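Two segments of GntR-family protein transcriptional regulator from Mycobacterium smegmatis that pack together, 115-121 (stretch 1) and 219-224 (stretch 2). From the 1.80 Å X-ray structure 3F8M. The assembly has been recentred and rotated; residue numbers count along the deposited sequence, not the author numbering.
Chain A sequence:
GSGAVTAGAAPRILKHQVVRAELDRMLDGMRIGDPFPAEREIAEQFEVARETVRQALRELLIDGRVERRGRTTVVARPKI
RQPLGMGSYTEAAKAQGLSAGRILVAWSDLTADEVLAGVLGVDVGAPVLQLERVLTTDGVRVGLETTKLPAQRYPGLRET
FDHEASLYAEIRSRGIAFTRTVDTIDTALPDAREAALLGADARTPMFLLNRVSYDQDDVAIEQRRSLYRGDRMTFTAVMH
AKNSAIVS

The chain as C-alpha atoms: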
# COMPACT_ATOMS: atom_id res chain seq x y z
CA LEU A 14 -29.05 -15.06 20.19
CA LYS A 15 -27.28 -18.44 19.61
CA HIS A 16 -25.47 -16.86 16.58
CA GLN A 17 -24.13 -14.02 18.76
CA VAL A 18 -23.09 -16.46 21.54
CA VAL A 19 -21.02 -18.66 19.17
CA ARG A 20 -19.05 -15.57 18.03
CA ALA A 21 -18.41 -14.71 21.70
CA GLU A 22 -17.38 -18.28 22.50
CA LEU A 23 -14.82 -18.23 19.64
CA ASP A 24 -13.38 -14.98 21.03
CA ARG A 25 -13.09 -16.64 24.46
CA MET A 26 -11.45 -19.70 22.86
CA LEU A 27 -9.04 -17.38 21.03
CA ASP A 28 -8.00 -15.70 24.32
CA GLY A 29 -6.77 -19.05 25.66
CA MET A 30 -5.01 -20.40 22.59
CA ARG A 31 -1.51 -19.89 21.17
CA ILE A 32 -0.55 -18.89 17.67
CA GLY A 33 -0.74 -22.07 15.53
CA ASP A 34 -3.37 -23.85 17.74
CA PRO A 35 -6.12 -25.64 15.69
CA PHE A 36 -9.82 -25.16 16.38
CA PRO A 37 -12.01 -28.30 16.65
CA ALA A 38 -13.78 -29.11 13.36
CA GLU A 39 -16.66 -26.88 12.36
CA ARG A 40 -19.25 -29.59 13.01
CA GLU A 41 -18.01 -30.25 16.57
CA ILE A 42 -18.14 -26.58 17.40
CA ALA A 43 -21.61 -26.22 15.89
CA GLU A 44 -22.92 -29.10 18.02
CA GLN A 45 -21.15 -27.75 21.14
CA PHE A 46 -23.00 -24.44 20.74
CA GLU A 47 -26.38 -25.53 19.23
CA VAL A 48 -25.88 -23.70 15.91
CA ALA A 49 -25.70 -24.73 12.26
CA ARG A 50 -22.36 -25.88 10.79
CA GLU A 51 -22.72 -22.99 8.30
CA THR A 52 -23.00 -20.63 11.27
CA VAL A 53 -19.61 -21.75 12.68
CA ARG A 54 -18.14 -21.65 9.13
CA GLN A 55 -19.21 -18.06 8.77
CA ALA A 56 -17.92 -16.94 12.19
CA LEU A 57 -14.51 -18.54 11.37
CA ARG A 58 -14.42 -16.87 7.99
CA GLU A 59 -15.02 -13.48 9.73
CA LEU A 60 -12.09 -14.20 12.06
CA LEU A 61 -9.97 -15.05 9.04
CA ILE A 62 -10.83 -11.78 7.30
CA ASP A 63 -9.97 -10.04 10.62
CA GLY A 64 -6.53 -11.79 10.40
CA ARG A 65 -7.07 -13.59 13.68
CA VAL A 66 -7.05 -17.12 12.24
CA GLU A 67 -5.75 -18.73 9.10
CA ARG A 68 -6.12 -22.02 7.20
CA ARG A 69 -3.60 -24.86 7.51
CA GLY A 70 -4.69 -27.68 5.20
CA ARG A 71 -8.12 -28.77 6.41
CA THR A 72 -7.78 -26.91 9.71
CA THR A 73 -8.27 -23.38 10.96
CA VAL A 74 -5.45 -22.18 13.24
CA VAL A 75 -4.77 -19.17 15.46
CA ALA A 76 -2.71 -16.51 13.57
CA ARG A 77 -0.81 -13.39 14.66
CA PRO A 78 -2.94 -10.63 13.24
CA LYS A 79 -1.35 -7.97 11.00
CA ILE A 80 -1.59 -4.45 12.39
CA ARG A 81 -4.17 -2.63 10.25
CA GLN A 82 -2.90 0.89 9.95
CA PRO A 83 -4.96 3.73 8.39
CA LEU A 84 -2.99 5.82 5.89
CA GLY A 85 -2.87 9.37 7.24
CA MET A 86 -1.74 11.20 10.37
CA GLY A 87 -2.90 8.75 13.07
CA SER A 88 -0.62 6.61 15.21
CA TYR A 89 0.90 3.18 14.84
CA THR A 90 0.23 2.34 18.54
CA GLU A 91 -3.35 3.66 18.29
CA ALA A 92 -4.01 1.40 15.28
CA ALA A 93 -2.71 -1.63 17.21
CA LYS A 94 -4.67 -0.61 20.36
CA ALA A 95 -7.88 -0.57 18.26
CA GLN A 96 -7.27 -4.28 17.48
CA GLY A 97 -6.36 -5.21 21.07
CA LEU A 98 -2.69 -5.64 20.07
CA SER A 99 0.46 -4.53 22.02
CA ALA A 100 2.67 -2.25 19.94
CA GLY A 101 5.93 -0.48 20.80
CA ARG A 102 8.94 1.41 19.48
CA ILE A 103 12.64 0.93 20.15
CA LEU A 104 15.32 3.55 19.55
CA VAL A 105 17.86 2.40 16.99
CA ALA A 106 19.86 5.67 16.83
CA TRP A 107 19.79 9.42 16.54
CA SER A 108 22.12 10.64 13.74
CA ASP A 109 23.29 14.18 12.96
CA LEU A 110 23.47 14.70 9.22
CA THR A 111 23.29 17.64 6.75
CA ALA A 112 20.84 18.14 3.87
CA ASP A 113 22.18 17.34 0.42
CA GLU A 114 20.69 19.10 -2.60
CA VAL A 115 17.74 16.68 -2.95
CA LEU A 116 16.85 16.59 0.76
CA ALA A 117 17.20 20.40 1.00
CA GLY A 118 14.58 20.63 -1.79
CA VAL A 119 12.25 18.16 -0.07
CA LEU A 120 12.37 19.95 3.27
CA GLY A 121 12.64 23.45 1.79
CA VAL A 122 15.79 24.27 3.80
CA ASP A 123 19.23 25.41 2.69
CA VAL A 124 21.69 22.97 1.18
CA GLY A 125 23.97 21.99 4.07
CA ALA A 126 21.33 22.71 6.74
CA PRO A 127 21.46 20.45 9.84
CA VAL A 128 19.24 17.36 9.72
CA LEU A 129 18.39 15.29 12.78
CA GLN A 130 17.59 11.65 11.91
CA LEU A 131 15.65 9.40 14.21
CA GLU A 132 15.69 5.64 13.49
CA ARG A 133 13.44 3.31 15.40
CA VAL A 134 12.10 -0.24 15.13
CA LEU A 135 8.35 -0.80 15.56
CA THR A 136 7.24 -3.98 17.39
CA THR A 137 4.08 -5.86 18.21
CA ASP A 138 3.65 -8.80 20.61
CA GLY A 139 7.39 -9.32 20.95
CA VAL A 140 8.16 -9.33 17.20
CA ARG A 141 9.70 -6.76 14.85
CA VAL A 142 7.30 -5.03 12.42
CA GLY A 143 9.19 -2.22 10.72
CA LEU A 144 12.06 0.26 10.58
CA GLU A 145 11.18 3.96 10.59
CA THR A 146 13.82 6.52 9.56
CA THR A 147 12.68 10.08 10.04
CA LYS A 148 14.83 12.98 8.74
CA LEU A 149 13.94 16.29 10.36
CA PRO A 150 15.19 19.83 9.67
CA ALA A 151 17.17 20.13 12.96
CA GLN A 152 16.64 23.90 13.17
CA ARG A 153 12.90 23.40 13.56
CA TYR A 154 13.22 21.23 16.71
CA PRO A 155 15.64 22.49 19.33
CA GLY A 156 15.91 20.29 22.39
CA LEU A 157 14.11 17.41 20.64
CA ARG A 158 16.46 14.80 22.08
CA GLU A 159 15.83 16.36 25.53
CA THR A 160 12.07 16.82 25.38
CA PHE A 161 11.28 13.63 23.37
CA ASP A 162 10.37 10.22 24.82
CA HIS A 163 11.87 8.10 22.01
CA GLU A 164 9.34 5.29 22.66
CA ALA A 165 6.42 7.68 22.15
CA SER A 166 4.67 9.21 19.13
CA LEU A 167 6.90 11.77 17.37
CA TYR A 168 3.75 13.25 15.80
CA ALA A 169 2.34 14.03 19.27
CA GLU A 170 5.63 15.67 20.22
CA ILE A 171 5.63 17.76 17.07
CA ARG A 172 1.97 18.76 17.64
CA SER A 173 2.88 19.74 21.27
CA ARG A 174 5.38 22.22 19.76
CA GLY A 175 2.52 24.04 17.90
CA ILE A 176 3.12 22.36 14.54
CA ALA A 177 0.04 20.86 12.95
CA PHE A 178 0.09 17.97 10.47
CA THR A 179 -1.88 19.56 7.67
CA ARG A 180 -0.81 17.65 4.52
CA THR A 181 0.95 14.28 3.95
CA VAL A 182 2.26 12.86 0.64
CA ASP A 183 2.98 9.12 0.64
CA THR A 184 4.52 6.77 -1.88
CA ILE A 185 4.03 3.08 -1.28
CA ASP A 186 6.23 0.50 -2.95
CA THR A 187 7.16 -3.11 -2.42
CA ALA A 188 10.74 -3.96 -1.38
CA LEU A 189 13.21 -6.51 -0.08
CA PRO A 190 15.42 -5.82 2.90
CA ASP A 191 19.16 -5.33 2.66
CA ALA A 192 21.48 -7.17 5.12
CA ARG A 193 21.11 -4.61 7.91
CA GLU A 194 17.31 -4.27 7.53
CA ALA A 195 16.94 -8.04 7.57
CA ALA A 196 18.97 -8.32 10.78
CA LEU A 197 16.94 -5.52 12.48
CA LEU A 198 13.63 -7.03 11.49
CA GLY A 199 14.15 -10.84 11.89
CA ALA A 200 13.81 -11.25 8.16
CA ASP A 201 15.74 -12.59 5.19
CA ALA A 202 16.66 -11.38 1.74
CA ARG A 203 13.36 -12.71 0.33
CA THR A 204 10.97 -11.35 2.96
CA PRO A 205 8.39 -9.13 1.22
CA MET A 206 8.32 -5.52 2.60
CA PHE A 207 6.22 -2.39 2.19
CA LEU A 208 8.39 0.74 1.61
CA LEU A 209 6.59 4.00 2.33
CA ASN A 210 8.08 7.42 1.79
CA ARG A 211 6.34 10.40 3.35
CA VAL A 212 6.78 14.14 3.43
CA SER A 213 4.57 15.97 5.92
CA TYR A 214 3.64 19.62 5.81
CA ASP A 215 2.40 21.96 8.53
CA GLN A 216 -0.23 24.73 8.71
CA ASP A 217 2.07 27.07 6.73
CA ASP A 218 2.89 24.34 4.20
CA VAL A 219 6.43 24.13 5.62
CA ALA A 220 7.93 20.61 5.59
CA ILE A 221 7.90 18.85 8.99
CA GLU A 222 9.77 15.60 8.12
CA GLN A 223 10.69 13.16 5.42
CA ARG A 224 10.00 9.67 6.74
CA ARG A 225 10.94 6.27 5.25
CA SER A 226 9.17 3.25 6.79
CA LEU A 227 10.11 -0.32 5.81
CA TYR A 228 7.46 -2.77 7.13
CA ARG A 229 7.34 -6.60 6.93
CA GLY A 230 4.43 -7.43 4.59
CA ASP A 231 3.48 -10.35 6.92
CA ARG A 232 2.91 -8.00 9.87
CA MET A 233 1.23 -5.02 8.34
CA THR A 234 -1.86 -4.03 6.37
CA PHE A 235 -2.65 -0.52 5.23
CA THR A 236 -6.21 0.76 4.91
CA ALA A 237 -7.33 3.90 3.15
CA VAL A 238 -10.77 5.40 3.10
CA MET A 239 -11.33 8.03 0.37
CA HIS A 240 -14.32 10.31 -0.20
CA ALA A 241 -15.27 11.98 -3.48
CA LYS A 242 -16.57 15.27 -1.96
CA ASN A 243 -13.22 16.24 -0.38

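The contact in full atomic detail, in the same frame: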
# COMPACT_ATOMS: atom_id res chain seq x y z
N VAL A 115 19.08 17.28 -2.83
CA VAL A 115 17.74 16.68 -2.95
C VAL A 115 16.91 16.84 -1.65
O VAL A 115 15.74 17.27 -1.66
CB VAL A 115 17.88 15.15 -3.28
CG1 VAL A 115 16.54 14.47 -3.22
CG2 VAL A 115 18.56 14.94 -4.64
N LEU A 116 17.51 16.47 -0.53
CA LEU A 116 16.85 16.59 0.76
C LEU A 116 16.57 18.07 1.11
O LEU A 116 15.46 18.38 1.57
CB LEU A 116 17.64 15.86 1.86
CG LEU A 116 16.92 15.91 3.23
CD1 LEU A 116 15.55 15.18 3.20
CD2 LEU A 116 17.80 15.37 4.32
N ALA A 117 17.52 18.96 0.84
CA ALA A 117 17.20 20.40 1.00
C ALA A 117 15.93 20.81 0.27
O ALA A 117 15.10 21.48 0.83
CB ALA A 117 18.35 21.27 0.56
N GLY A 118 15.79 20.39 -1.00
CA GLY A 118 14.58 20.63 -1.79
C GLY A 118 13.32 20.03 -1.17
O GLY A 118 12.26 20.67 -1.17
N VAL A 119 13.42 18.81 -0.65
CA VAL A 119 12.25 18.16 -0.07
C VAL A 119 11.78 18.93 1.17
O VAL A 119 10.59 19.16 1.36
CB VAL A 119 12.54 16.68 0.31
CG1 VAL A 119 11.41 16.09 1.19
CG2 VAL A 119 12.73 15.82 -0.95
N LEU A 120 12.72 19.34 2.00
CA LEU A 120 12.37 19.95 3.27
C LEU A 120 12.26 21.46 3.18
O LEU A 120 11.88 22.12 4.15
CB LEU A 120 13.39 19.60 4.37
CG LEU A 120 13.56 18.12 4.70
CD1 LEU A 120 14.75 17.94 5.63
CD2 LEU A 120 12.29 17.62 5.34
N GLY A 121 12.64 22.00 2.01
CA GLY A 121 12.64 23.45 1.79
C GLY A 121 13.57 24.19 2.74
O GLY A 121 13.20 25.24 3.25
N VAL A 219 4.99 24.29 5.44
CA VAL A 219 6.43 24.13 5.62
C VAL A 219 6.66 22.66 5.99
O VAL A 219 5.90 22.12 6.79
CB VAL A 219 6.98 25.05 6.71
CG1 VAL A 219 8.49 24.94 6.82
CG2 VAL A 219 6.57 26.53 6.44
N ALA A 220 7.66 22.04 5.37
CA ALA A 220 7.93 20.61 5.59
C ALA A 220 8.28 20.34 7.06
O ALA A 220 9.02 21.07 7.68
CB ALA A 220 9.03 20.09 4.68
N ILE A 221 7.69 19.28 7.60
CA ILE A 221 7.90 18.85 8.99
C ILE A 221 9.01 17.77 9.04
O ILE A 221 9.85 17.78 9.94
CB ILE A 221 6.54 18.31 9.56
CG1 ILE A 221 5.50 19.44 9.68
CG2 ILE A 221 6.68 17.54 10.91
CD1 ILE A 221 4.03 18.89 9.96
N GLU A 222 8.96 16.84 8.08
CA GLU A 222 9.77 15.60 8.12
C GLU A 222 9.77 14.97 6.74
O GLU A 222 8.89 15.26 5.90
CB GLU A 222 9.15 14.55 9.08
CG GLU A 222 7.72 14.16 8.60
CD GLU A 222 7.09 12.96 9.27
OE1 GLU A 222 7.75 12.23 10.05
OE2 GLU A 222 5.90 12.75 8.95
N GLN A 223 10.78 14.16 6.49
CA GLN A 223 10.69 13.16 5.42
C GLN A 223 10.89 11.84 6.14
O GLN A 223 11.90 11.65 6.84
CB GLN A 223 11.80 13.39 4.37
CG GLN A 223 11.59 12.53 3.09
CD GLN A 223 11.91 11.06 3.26
OE1 GLN A 223 12.90 10.69 3.89
NE2 GLN A 223 11.07 10.19 2.66
N ARG A 224 9.95 10.90 5.96
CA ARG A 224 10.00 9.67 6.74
C ARG A 224 9.97 8.48 5.75
O ARG A 224 9.08 8.42 4.85
CB ARG A 224 8.81 9.65 7.74
CG ARG A 224 8.74 8.37 8.73
CD ARG A 224 7.47 8.42 9.60
NE ARG A 224 6.31 8.04 8.80
CZ ARG A 224 5.04 7.98 9.22
NH1 ARG A 224 4.67 8.31 10.45
NH2 ARG A 224 4.11 7.59 8.36
O HOH W 1 11.41 22.40 6.78
O HOH W 2 9.14 23.49 3.42

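No direct hydrogen bond joins the two stretches; two water molecules bridge them instead, both through the carbonyl of Leu120. Water 1 donates to Leu120 O at 2.7 Å and to Ala220 O at 2.9 Å. Water 2 donates to Leu120 O at 3.1 Å and accepts from Ala220 N, with 2.8 Å between the water oxygen and that nitrogen. The peptide groups of Ala220 are therefore tied to the end of the helix on both their donor and acceptor atoms, but always through solvent.

The same carbonyl also touches the alanine directly. Leu120 O lies 3.5 Å from Ala220 CB, and Val119 O lies 3.8 Å from Ala220 CB. These are van der Waals contacts, since a methyl group offers no polar partner. The CA-to-CB bond of Ala220 points toward the helix, and the two backbones come close here. The nearest CA atoms across the contact are Leu120 CA and Ala220 CA, 5.1 Å apart.

Leu120 supplies the main apolar contact. Its CA-to-CB bond points sideways, but the m, t rotamer brings the end of the side chain nearer to the strand. Leu120 CD2 sits 4.1 Å from Ala220 CB. It also lies 3.9 Å from Glu222 C and 3.9 Å from Gln223 N, so this methyl packs on the peptide link between those two residues. The side chain of Glu222 takes no part in this: its CA-to-CB bond points away, and OE2 is hydrogen-bonded elsewhere in the structure.

Gln223 meets the helix through its aliphatic carbons. Val119 CG1 is 4.0 Å from Gln223 CG, and Leu116 CD1 is 4.3 Å from Gln223 CB. The CA-to-CB bond points toward the helix, while the end of the side chain leads away. Its amide nitrogen NE2 is hydrogen-bonded elsewhere in the structure. Leu116 and Leu120 are one helical turn apart, linked by the backbone hydrogen bond from Leu120 N to Leu116 O at 2.9 Å. Their side chains can thus both reach the strand.

The CA-to-CB bonds of Ala220 and Gln223 point toward the helix, whereas those of Ile221 and Glu222 between them point away. Helix and strand axes run at 133° and approach to 9.1 Å. After Leu120 the chain leaves the helix at Gly121, which has positive phi, a conformation that favours glycine. The contact is modest, burying 236 Å² over both sides.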